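Local coordinates for glycerol dehydrogenase (Schizosaccharomyces pombe, PDB 1TA9), which catalyses the NAD(+)-dependent oxidation of glycerol to dihydroxyacetone at a zinc site, as part of glycerol assimilation, at the interface of chains A and B. Numbering follows the deposited sequence. Chains: chain A/B, glycerol dehydrogenase.

The interface of chains A and B. Residues chain A 352, 419-420, 423; chain B 276-277, 280-281.
B:Leu280 reaches between A:Tyr420 and A:Lys423, burying 71 Å² against chain A. One of its methyls does most of the touching: CD1 lies 3.7 Å from CB of A:Lys423 and 3.8 Å from ring carbon CD1 of A:Tyr420. The backbone oxygen of A:Ser419 borders the same methyl more loosely. The leucine and lysine side chains meet nearly perpendicularly, and it is the base of the lysine, not its amine, that makes the contact; bent at chi2 (64°), the chain runs on toward B:Leu276, a loose approach with CE 4.2 Å from CD1.

A:Leu352, with 51 Å² hidden, works through two separate branches. Its CD2 meets the branch point of B:Leu276, 3.6 Å from CG, the two side chains passing at a slant. Its CD1 instead stays within chain A and sits 3.6 Å above the plane of the A:Tyr420 ring, toward the rim, supporting the tyrosine from one face.

B:Ser277 approaches that same face at its hydroxyl end, its CB 3.5 Å from CZ, a van der Waals contact. Its chi1 of 46° points OG away from the phenol, 4.2 Å from A:Tyr420 OH. Nearby, B:Ser281 OG hydrogen-bonds to the B:Ser277 backbone oxygen at 2.7 Å, tilted 32° from the carbonyl plane; the bond ties the B:Ser281 hydroxyl to its own helix one turn back. Replacing A:Tyr420 by an alanine would probably open a gap over B:Ser277 and leave both the B:Leu280 methyl and A:Leu352 CD1 without the ring they pack on.

Chain B presents successive turns of helix 258-284, near its C-terminal end. Chain A contributes the first residue of helix 352-364 and part of helix 407-428. This helix-to-helix contact joins two copies of one protein in the eight-chain assembly, within an interface that is not an exact two-fold; the structure alone does not show whether the pairing is physiological.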
# COMPACT_ATOMS: atom_id res chain seq x y z
N LEU A 352 13.82 -8.75 17.85
CA LEU A 352 13.00 -9.64 18.67
C LEU A 352 11.63 -9.96 18.06
O LEU A 352 11.13 -11.07 18.19
CB LEU A 352 12.82 -9.06 20.07
CG LEU A 352 12.11 -9.99 21.06
CD1 LEU A 352 12.88 -11.31 21.17
CD2 LEU A 352 12.00 -9.31 22.41
N SER A 419 15.24 -17.44 27.19
CA SER A 419 14.66 -16.24 27.79
C SER A 419 13.66 -15.54 26.87
O SER A 419 12.59 -15.11 27.31
CB SER A 419 15.76 -15.24 28.18
OG SER A 419 16.49 -15.69 29.32
N TYR A 420 14.01 -15.42 25.59
CA TYR A 420 13.12 -14.78 24.62
C TYR A 420 11.79 -15.53 24.55
O TYR A 420 10.72 -14.93 24.61
CB TYR A 420 13.73 -14.77 23.21
CG TYR A 420 14.94 -13.88 22.97
CD1 TYR A 420 15.55 -13.17 24.01
CD2 TYR A 420 15.50 -13.79 21.70
CE1 TYR A 420 16.71 -12.41 23.77
CE2 TYR A 420 16.64 -13.03 21.46
CZ TYR A 420 17.24 -12.35 22.49
OH TYR A 420 18.38 -11.61 22.23
N LYS A 423 9.61 -15.11 27.54
CA LYS A 423 8.98 -13.79 27.53
C LYS A 423 7.78 -13.79 26.59
O LYS A 423 6.74 -13.21 26.91
CB LYS A 423 9.98 -12.71 27.08
CG LYS A 423 9.42 -11.29 27.13
CD LYS A 423 9.09 -10.89 28.57
CE LYS A 423 8.70 -9.42 28.67
NZ LYS A 423 8.49 -9.02 30.09
N LEU B 276 14.11 -4.72 24.10
CA LEU B 276 13.63 -5.82 24.95
C LEU B 276 14.53 -7.05 24.94
O LEU B 276 14.69 -7.69 25.97
CB LEU B 276 12.19 -6.21 24.57
CG LEU B 276 11.58 -7.38 25.36
CD1 LEU B 276 11.75 -7.18 26.87
CD2 LEU B 276 10.09 -7.49 25.00
N SER B 277 15.12 -7.38 23.79
CA SER B 277 16.00 -8.54 23.76
C SER B 277 17.30 -8.26 24.52
O SER B 277 17.89 -9.17 25.11
CB SER B 277 16.27 -8.99 22.31
OG SER B 277 16.59 -7.92 21.45
N LEU B 280 16.33 -8.72 28.18
CA LEU B 280 16.27 -10.14 28.51
C LEU B 280 17.68 -10.72 28.57
O LEU B 280 18.01 -11.50 29.47
CB LEU B 280 15.42 -10.88 27.47
CG LEU B 280 13.93 -10.52 27.48
CD1 LEU B 280 13.25 -11.12 26.26
CD2 LEU B 280 13.29 -11.02 28.76
N SER B 281 18.52 -10.32 27.62
CA SER B 281 19.90 -10.80 27.58
C SER B 281 20.65 -10.41 28.85
O SER B 281 21.30 -11.24 29.48
CB SER B 281 20.63 -10.22 26.36
OG SER B 281 20.13 -10.76 25.16